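Local coordinates for ORC1-type DNA replication protein 2 (Aeropyrum pernix, PDB 1W5T) that binds DNA and helps regulate the initiation of its replication as an ATP-binding AAA+ protein of the Cdc6/Orc family, at residues A122-Y134 with V167-I180. Residues are numbered along the deposited sequence; the frame is centred on the assembly and turned at random.
Sequences ALDILKALVDNLY and VHEEIPSRDGVNRI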
ATOM      1  N   ALA A 122     -17.831  -7.839 -20.105  1.00 28.59           N
ATOM      2  CA  ALA A 122     -17.679  -7.114 -18.848  1.00 29.14           C
ATOM      3  C   ALA A 122     -18.919  -6.311 -18.500  1.00 29.59           C
ATOM      4  O   ALA A 122     -19.427  -6.391 -17.375  1.00 29.83           O
ATOM      5  CB  ALA A 122     -16.461  -6.210 -18.924  1.00 29.07           C
ATOM      6  N   LEU A 123     -19.427  -5.566 -19.474  1.00 30.16           N
ATOM      7  CA  LEU A 123     -20.666  -4.815 -19.299  1.00 29.96           C
ATOM      8  C   LEU A 123     -21.833  -5.709 -18.894  1.00 29.00           C
ATOM      9  O   LEU A 123     -22.625  -5.329 -18.031  1.00 29.49           O
ATOM     10  CB  LEU A 123     -21.010  -4.038 -20.588  1.00 31.00           C
ATOM     11  CG  LEU A 123     -22.381  -3.355 -20.756  1.00 33.41           C
ATOM     12  CD1 LEU A 123     -22.549  -2.236 -19.731  1.00 36.34           C
ATOM     13  CD2 LEU A 123     -22.617  -2.799 -22.182  1.00 35.29           C
ATOM     14  N   ASP A 124     -21.953  -6.879 -19.520  1.00 27.60           N
ATOM     15  CA  ASP A 124     -23.116  -7.744 -19.318  1.00 26.86           C
ATOM     16  C   ASP A 124     -23.080  -8.349 -17.917  1.00 25.57           C
ATOM     17  O   ASP A 124     -24.119  -8.458 -17.251  1.00 24.65           O
ATOM     18  CB  ASP A 124     -23.188  -8.849 -20.374  1.00 27.62           C
ATOM     19  CG  ASP A 124     -23.773  -8.378 -21.706  1.00 31.32           C
ATOM     20  OD1 ASP A 124     -23.836  -7.155 -22.017  1.00 32.86           O
ATOM     21  OD2 ASP A 124     -24.196  -9.207 -22.549  1.00 38.36           O
ATOM     22  N   ILE A 125     -21.877  -8.684 -17.462  1.00 23.54           N
ATOM     23  CA  ILE A 125     -21.691  -9.194 -16.107  1.00 23.60           C
ATOM     24  C   ILE A 125     -22.103  -8.156 -15.035  1.00 23.28           C
ATOM     25  O   ILE A 125     -22.676  -8.483 -14.009  1.00 23.36           O
ATOM     26  CB  ILE A 125     -20.228  -9.646 -15.855  1.00 22.86           C
ATOM     27  CG1 ILE A 125     -19.773 -10.735 -16.848  1.00 21.79           C
ATOM     28  CG2 ILE A 125     -20.093 -10.135 -14.415  1.00 22.37           C
ATOM     29  CD1 ILE A 125     -18.265 -11.134 -16.694  1.00 19.16           C
ATOM     30  N   LEU A 126     -21.778  -6.912 -15.315  1.00 23.08           N
ATOM     31  CA  LEU A 126     -22.133  -5.794 -14.498  1.00 22.95           C
ATOM     32  C   LEU A 126     -23.651  -5.629 -14.470  1.00 22.32           C
ATOM     33  O   LEU A 126     -24.216  -5.389 -13.408  1.00 21.84           O
ATOM     34  CB  LEU A 126     -21.430  -4.550 -15.046  1.00 23.12           C
ATOM     35  CG  LEU A 126     -21.131  -3.406 -14.070  1.00 25.24           C
ATOM     36  CD1 LEU A 126     -20.341  -3.879 -12.879  1.00 26.98           C
ATOM     37  CD2 LEU A 126     -20.395  -2.287 -14.787  1.00 26.50           C
ATOM     38  N   LYS A 127     -24.298  -5.786 -15.626  1.00 22.27           N
ATOM     39  CA  LYS A 127     -25.772  -5.755 -15.704  1.00 22.09           C
ATOM     40  C   LYS A 127     -26.408  -6.832 -14.850  1.00 20.63           C
ATOM     41  O   LYS A 127     -27.330  -6.517 -14.134  1.00 20.59           O
ATOM     42  CB  LYS A 127     -26.295  -5.900 -17.147  1.00 22.50           C
ATOM     43  CG  LYS A 127     -25.929  -4.761 -18.074  1.00 25.66           C
ATOM     44  CD  LYS A 127     -26.601  -4.962 -19.439  1.00 32.04           C
ATOM     45  CE  LYS A 127     -25.974  -4.101 -20.540  1.00 36.07           C
ATOM     46  NZ  LYS A 127     -25.347  -4.979 -21.611  1.00 39.27           N
ATOM     47  N   ALA A 128     -25.928  -8.077 -14.942  1.00 19.57           N
ATOM     48  CA  ALA A 128     -26.490  -9.230 -14.192  1.00 19.76           C
ATOM     49  C   ALA A 128     -26.313  -9.050 -12.668  1.00 19.44           C
ATOM     50  O   ALA A 128     -27.181  -9.420 -11.850  1.00 19.45           O
ATOM     51  CB  ALA A 128     -25.864 -10.523 -14.644  1.00 18.83           C
ATOM     52  N   LEU A 129     -25.178  -8.449 -12.335  1.00 19.01           N
ATOM     53  CA  LEU A 129     -24.829  -8.042 -10.972  1.00 19.03           C
ATOM     54  C   LEU A 129     -25.839  -7.037 -10.461  1.00 17.92           C
ATOM     55  O   LEU A 129     -26.432  -7.250  -9.404  1.00 17.71           O
ATOM     56  CB  LEU A 129     -23.416  -7.457 -10.957  1.00 18.62           C
ATOM     57  CG  LEU A 129     -22.444  -7.631  -9.794  1.00 21.13           C
ATOM     58  CD1 LEU A 129     -22.763  -8.791  -8.843  1.00 19.39           C
ATOM     59  CD2 LEU A 129     -20.980  -7.739 -10.395  1.00 20.93           C
ATOM     60  N   VAL A 130     -26.065  -5.974 -11.228  1.00 17.47           N
ATOM     61  CA  VAL A 130     -27.070  -4.976 -10.881  1.00 17.81           C
ATOM     62  C   VAL A 130     -28.454  -5.596 -10.705  1.00 18.25           C
ATOM     63  O   VAL A 130     -29.120  -5.321  -9.729  1.00 18.84           O
ATOM     64  CB  VAL A 130     -27.095  -3.842 -11.880  1.00 17.82           C
ATOM     65  CG1 VAL A 130     -28.400  -3.022 -11.769  1.00 17.06           C
ATOM     66  CG2 VAL A 130     -25.893  -2.921 -11.627  1.00 17.75           C
ATOM     67  N   ASP A 131     -28.866  -6.451 -11.633  1.00 18.84           N
ATOM     68  CA  ASP A 131     -30.113  -7.187 -11.503  1.00 19.70           C
ATOM     69  C   ASP A 131     -30.219  -8.089 -10.271  1.00 18.73           C
ATOM     70  O   ASP A 131     -31.220  -7.997  -9.551  1.00 18.89           O
ATOM     71  CB  ASP A 131     -30.390  -8.003 -12.748  1.00 20.83           C
ATOM     72  CG  ASP A 131     -31.711  -7.665 -13.341  1.00 26.09           C
ATOM     73  OD1 ASP A 131     -32.007  -6.450 -13.389  1.00 31.35           O
ATOM     74  OD2 ASP A 131     -32.520  -8.543 -13.764  1.00 30.15           O
ATOM     75  N   ASN A 132     -29.208  -8.935 -10.014  1.00 17.54           N
ATOM     76  CA  ASN A 132     -29.214  -9.826  -8.810  1.00 16.26           C
ATOM     77  C   ASN A 132     -29.235  -9.040  -7.492  1.00 14.78           C
ATOM     78  O   ASN A 132     -29.872  -9.444  -6.543  1.00 14.63           O
ATOM     79  CB  ASN A 132     -28.004 -10.781  -8.785  1.00 16.33           C
ATOM     80  CG  ASN A 132     -28.146 -11.955  -9.749  1.00 18.59           C
ATOM     81  OD1 ASN A 132     -28.505 -13.068  -9.353  1.00 18.65           O
ATOM     82  ND2 ASN A 132     -27.844 -11.709 -11.029  1.00 19.71           N
ATOM     83  N   LEU A 133     -28.533  -7.915  -7.439  1.00 13.97           N
ATOM     84  CA  LEU A 133     -28.537  -7.075  -6.235  1.00 13.29           C
ATOM     85  C   LEU A 133     -29.933  -6.476  -6.025  1.00 13.67           C
ATOM     86  O   LEU A 133     -30.415  -6.350  -4.884  1.00 14.39           O
ATOM     87  CB  LEU A 133     -27.448  -5.995  -6.293  1.00 12.01           C
ATOM     88  CG  LEU A 133     -25.983  -6.489  -6.142  1.00 11.10           C
ATOM     89  CD1 LEU A 133     -25.010  -5.415  -6.661  1.00  4.94           C
ATOM     90  CD2 LEU A 133     -25.562  -6.938  -4.655  1.00  5.88           C
ATOM     91  N   TYR A 134     -30.601  -6.153  -7.123  1.00 13.43           N
ATOM     92  CA  TYR A 134     -31.974  -5.694  -7.047  1.00 14.05           C
ATOM     93  C   TYR A 134     -32.942  -6.851  -6.643  1.00 14.07           C
ATOM     94  O   TYR A 134     -33.790  -6.681  -5.751  1.00 13.56           O
ATOM     95  CB  TYR A 134     -32.375  -5.009  -8.382  1.00 14.83           C
ATOM     96  CG  TYR A 134     -33.862  -4.958  -8.582  1.00 14.51           C
ATOM     97  CD1 TYR A 134     -34.632  -4.033  -7.920  1.00 13.68           C
ATOM     98  CD2 TYR A 134     -34.503  -5.898  -9.372  1.00 15.11           C
ATOM     99  CE1 TYR A 134     -36.030  -4.021  -8.073  1.00 13.99           C
ATOM    100  CE2 TYR A 134     -35.888  -5.884  -9.534  1.00 14.29           C
ATOM    101  CZ  TYR A 134     -36.624  -4.952  -8.892  1.00 13.73           C
ATOM    102  OH  TYR A 134     -37.983  -4.968  -9.026  1.00 16.84           O
ATOM    103  N   VAL A 167     -21.061   3.177 -12.797  1.00 29.99           N
ATOM    104  CA  VAL A 167     -22.044   2.149 -13.094  1.00 30.66           C
ATOM    105  C   VAL A 167     -23.537   2.568 -13.021  1.00 31.24           C
ATOM    106  O   VAL A 167     -24.335   2.219 -13.895  1.00 31.43           O
ATOM    107  CB  VAL A 167     -21.782   0.886 -12.243  1.00 30.33           C
ATOM    108  CG1 VAL A 167     -21.865   1.223 -10.751  1.00 29.38           C
ATOM    109  CG2 VAL A 167     -22.733  -0.254 -12.633  1.00 29.52           C
ATOM    110  N   HIS A 168     -23.904   3.317 -12.002  1.00 31.75           N
ATOM    111  CA  HIS A 168     -25.296   3.754 -11.842  1.00 33.31           C
ATOM    112  C   HIS A 168     -25.806   4.839 -12.813  1.00 34.15           C
ATOM    113  O   HIS A 168     -27.009   5.147 -12.819  1.00 34.79           O
ATOM    114  CB  HIS A 168     -25.519   4.162 -10.403  1.00 32.37           C
ATOM    115  CG  HIS A 168     -24.978   3.164  -9.436  1.00 33.26           C
ATOM    116  ND1 HIS A 168     -25.392   1.850  -9.424  1.00 31.94           N
ATOM    117  CD2 HIS A 168     -24.016   3.265  -8.488  1.00 32.98           C
ATOM    118  CE1 HIS A 168     -24.741   1.195  -8.482  1.00 33.09           C
ATOM    119  NE2 HIS A 168     -23.909   2.033  -7.892  1.00 32.84           N
ATOM    120  N   GLU A 169     -24.891   5.407 -13.605  1.00 34.82           N
ATOM    121  CA  GLU A 169     -25.218   6.313 -14.708  1.00 35.71           C
ATOM    122  C   GLU A 169     -25.285   5.532 -16.008  1.00 35.55           C
ATOM    123  O   GLU A 169     -26.049   5.896 -16.898  1.00 36.41           O
ATOM    124  CB  GLU A 169     -24.166   7.412 -14.854  1.00 36.14           C
ATOM    125  CG  GLU A 169     -24.089   8.395 -13.686  1.00 38.82           C
ATOM    126  CD  GLU A 169     -23.022   9.462 -13.895  1.00 42.51           C
ATOM    127  OE1 GLU A 169     -22.340   9.817 -12.910  1.00 43.55           O
ATOM    128  OE2 GLU A 169     -22.857   9.953 -15.048  1.00 43.87           O
ATOM    129  N   GLU A 170     -24.499   4.459 -16.118  1.00 35.08           N
ATOM    130  CA  GLU A 170     -24.470   3.641 -17.333  1.00 35.46           C
ATOM    131  C   GLU A 170     -25.465   2.491 -17.270  1.00 34.48           C
ATOM    132  O   GLU A 170     -26.044   2.102 -18.295  1.00 34.84           O
ATOM    133  CB  GLU A 170     -23.072   3.064 -17.564  1.00 36.15           C
ATOM    134  CG  GLU A 170     -22.053   4.066 -18.091  1.00 40.76           C
ATOM    135  CD  GLU A 170     -21.562   3.737 -19.501  1.00 45.23           C
ATOM    136  OE1 GLU A 170     -20.750   4.520 -20.050  1.00 48.98           O
ATOM    137  OE2 GLU A 170     -21.972   2.698 -20.073  1.00 47.25           O
ATOM    138  N   ILE A 171     -25.620   1.906 -16.083  1.00 32.87           N
ATOM    139  CA  ILE A 171     -26.484   0.748 -15.915  1.00 31.53           C
ATOM    140  C   ILE A 171     -27.433   1.001 -14.767  1.00 30.63           C
ATOM    141  O   ILE A 171     -27.130   0.625 -13.636  1.00 29.90           O
ATOM    142  CB  ILE A 171     -25.664  -0.539 -15.699  1.00 31.46           C
ATOM    143  CG1 ILE A 171     -24.624  -0.693 -16.805  1.00 31.63           C
ATOM    144  CG2 ILE A 171     -26.583  -1.761 -15.669  1.00 31.79           C
ATOM    145  CD1 ILE A 171     -23.594  -1.729 -16.522  1.00 33.43           C
ATOM    146  N   PRO A 172     -28.571   1.645 -15.058  1.00 30.40           N
ATOM    147  CA  PRO A 172     -29.583   1.956 -14.029  1.00 30.01           C
ATOM    148  C   PRO A 172     -30.257   0.690 -13.559  1.00 29.42           C
ATOM    149  O   PRO A 172     -30.393  -0.232 -14.348  1.00 29.59           O
ATOM    150  CB  PRO A 172     -30.583   2.863 -14.765  1.00 29.90           C
ATOM    151  CG  PRO A 172     -29.819   3.346 -15.986  1.00 30.33           C
ATOM    152  CD  PRO A 172     -28.974   2.147 -16.388  1.00 30.73           C
ATOM    153  N   SER A 173     -30.613   0.636 -12.287  1.00 28.48           N
ATOM    154  CA  SER A 173     -31.370  -0.465 -11.738  1.00 28.57           C
ATOM    155  C   SER A 173     -32.865  -0.348 -12.114  1.00 28.57           C
ATOM    156  O   SER A 173     -33.321   0.713 -12.524  1.00 28.65           O
ATOM    157  CB  SER A 173     -31.235  -0.415 -10.240  1.00 28.34           C
ATOM    158  OG  SER A 173     -31.316   0.945  -9.824  1.00 30.03           O
ATOM    159  N   ARG A 174     -33.604  -1.449 -11.962  1.00 28.59           N
ATOM    160  CA  ARG A 174     -35.035  -1.513 -12.266  1.00 28.05           C
ATOM    161  C   ARG A 174     -35.829  -0.541 -11.436  1.00 27.50           C
ATOM    162  O   ARG A 174     -36.723   0.108 -11.947  1.00 28.37           O
ATOM    163  CB  ARG A 174     -35.555  -2.926 -12.050  1.00 28.57           C
ATOM    164  CG  ARG A 174     -35.897  -3.612 -13.343  1.00 30.08           C
ATOM    165  CD  ARG A 174     -35.130  -4.876 -13.676  1.00 31.30           C
ATOM    166  NE  ARG A 174     -35.813  -5.334 -14.847  1.00 34.92           N
ATOM    167  CZ  ARG A 174     -35.343  -5.705 -16.018  1.00 36.10           C
ATOM    168  NH1 ARG A 174     -34.048  -5.832 -16.294  1.00 36.31           N
ATOM    169  NH2 ARG A 174     -36.255  -5.982 -16.933  1.00 36.89           N
ATOM    170  N   ASP A 175     -35.483  -0.426 -10.151  1.00 26.75           N
ATOM    171  CA  ASP A 175     -36.151   0.488  -9.226  1.00 25.00           C
ATOM    172  C   ASP A 175     -35.392   1.793  -8.929  1.00 23.82           C
ATOM    173  O   ASP A 175     -35.788   2.520  -8.050  1.00 23.13           O
ATOM    174  CB  ASP A 175     -36.419  -0.258  -7.915  1.00 24.99           C
ATOM    175  CG  ASP A 175     -35.132  -0.673  -7.199  1.00 25.48           C
ATOM    176  OD1 ASP A 175     -34.050  -0.506  -7.789  1.00 23.54           O
ATOM    177  OD2 ASP A 175     -35.102  -1.144  -6.052  1.00 24.61           O
ATOM    178  N   GLY A 176     -34.281   2.057  -9.620  1.00 23.42           N
ATOM    179  CA  GLY A 176     -33.487   3.264  -9.399  1.00 22.37           C
ATOM    180  C   GLY A 176     -32.706   3.370  -8.086  1.00 21.85           C
ATOM    181  O   GLY A 176     -32.280   4.479  -7.690  1.00 21.76           O
ATOM    182  N   VAL A 177     -32.550   2.240  -7.389  1.00 20.58           N
ATOM    183  CA  VAL A 177     -31.730   2.178  -6.185  1.00 19.92           C
ATOM    184  C   VAL A 177     -30.279   1.787  -6.593  1.00 18.89           C
ATOM    185  O   VAL A 177     -30.046   0.699  -7.133  1.00 18.22           O
ATOM    186  CB  VAL A 177     -32.336   1.189  -5.116  1.00 20.25           C
ATOM    187  CG1 VAL A 177     -31.531   1.167  -3.846  1.00 20.84           C
ATOM    188  CG2 VAL A 177     -33.771   1.581  -4.730  1.00 21.85           C
ATOM    189  N   ASN A 178     -29.332   2.708  -6.386  1.00 18.11           N
ATOM    190  CA  ASN A 178     -27.892   2.460  -6.566  1.00 17.17           C
ATOM    191  C   ASN A 178     -27.390   1.471  -5.509  1.00 16.77           C
ATOM    192  O   ASN A 178     -27.537   1.734  -4.297  1.00 16.30           O
ATOM    193  CB  ASN A 178     -27.121   3.768  -6.425  1.00 16.91           C
ATOM    194  CG  ASN A 178     -27.528   4.826  -7.479  1.00 18.64           C
ATOM    195  OD1 ASN A 178     -28.132   4.516  -8.505  1.00 20.36           O
ATOM    196  ND2 ASN A 178     -27.195   6.066  -7.213  1.00 16.15           N
ATOM    197  N   ARG A 179     -26.773   0.363  -5.931  1.00 15.72           N
ATOM    198  CA  ARG A 179     -26.423  -0.689  -4.964  1.00 15.92           C
ATOM    199  C   ARG A 179     -24.978  -1.153  -4.989  1.00 15.72           C
ATOM    200  O   ARG A 179     -24.673  -2.214  -4.454  1.00 16.25           O
ATOM    201  CB  ARG A 179     -27.332  -1.911  -5.157  1.00 16.43           C
ATOM    202  CG  ARG A 179     -28.803  -1.599  -5.248  1.00 15.94           C
ATOM    203  CD  ARG A 179     -29.625  -2.849  -5.160  1.00 18.80           C
ATOM    204  NE  ARG A 179     -31.036  -2.574  -5.095  1.00 17.57           N
ATOM    205  CZ  ARG A 179     -31.797  -2.617  -4.032  1.00 20.35           C
ATOM    206  NH1 ARG A 179     -31.344  -2.941  -2.813  1.00 20.32           N
ATOM    207  NH2 ARG A 179     -33.079  -2.323  -4.215  1.00 22.07           N
ATOM    208  N   ILE A 180     -24.097  -0.369  -5.603  1.00 15.42           N
ATOM    209  CA  ILE A 180     -22.671  -0.727  -5.707  1.00 14.98           C
ATOM    210  C   ILE A 180     -21.804   0.477  -5.367  1.00 14.80           C
ATOM    211  O   ILE A 180     -21.936   1.532  -6.000  1.00 15.91           O
ATOM    212  CB  ILE A 180     -22.279  -1.211  -7.128  1.00 14.35           C
ATOM    213  CG1 ILE A 180     -23.164  -2.354  -7.608  1.00 13.14           C
ATOM    214  CG2 ILE A 180     -20.836  -1.743  -7.108  1.00 14.49           C
ATOM    215  CD1 ILE A 180     -22.852  -2.745  -9.003  1.00 12.09           C
TER
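Val130 and Ser173 mark the nearest backbone approach, with 6.3 Å between their CA atoms, where the loop leaving helix 167-170 runs along one side of helix 122-136. Lys127 faces Ile171 ahead of this point and Leu133 faces Arg179 beyond it, and the chain then enters strand 180-186, the central strand of the parallel AAA+ sheet. No hydrogen bond joins the two segments; side chains carry the contact. Ile171, just past the helix end, lays CD1 against Leu123 CD1 at 3.4 Å and reaches Leu126 CD2, while its CG2 rests on Lys127 CG. Val130 is buried further along. Its CG1, anti to the backbone N (chi1 163°), meets CA and CB of Ser173, and its CG2 turns instead to Ile180 CD1, 4.0 Å away. The Leu133 and Ile180 side chains cross at about a right angle, CD1 of the leucine against CG1 of the isoleucine, with Leu140 of the neighbouring strand also touching Leu133. At the outer end, Arg174 sets CB over the centre of the Tyr134 ring, a CH-pi contact 3.9 Å from the centroid, and sends NH1 to Asp131 OD1 in a long salt bridge of 3.6 Å. Asp175 OD2 lies at the edge of the same ring, in its plane. The Arg179 chain runs extended from CG to NE past the last turn of the helix, its CD 3.6 Å from Leu133 O, and NH1 bonds Asn137 OD1. Arg179 NH2 makes a salt-bridging hydrogen bond of 3.0 Å to Asp175 OD2, on its syn lone pair. A methionine in place of Arg179 would probably leave the Asp175 carboxylate without its charged mate and Asn137 OD1 without this donor. Asp175 OD1 closes an Asx turn by accepting from Val177 N.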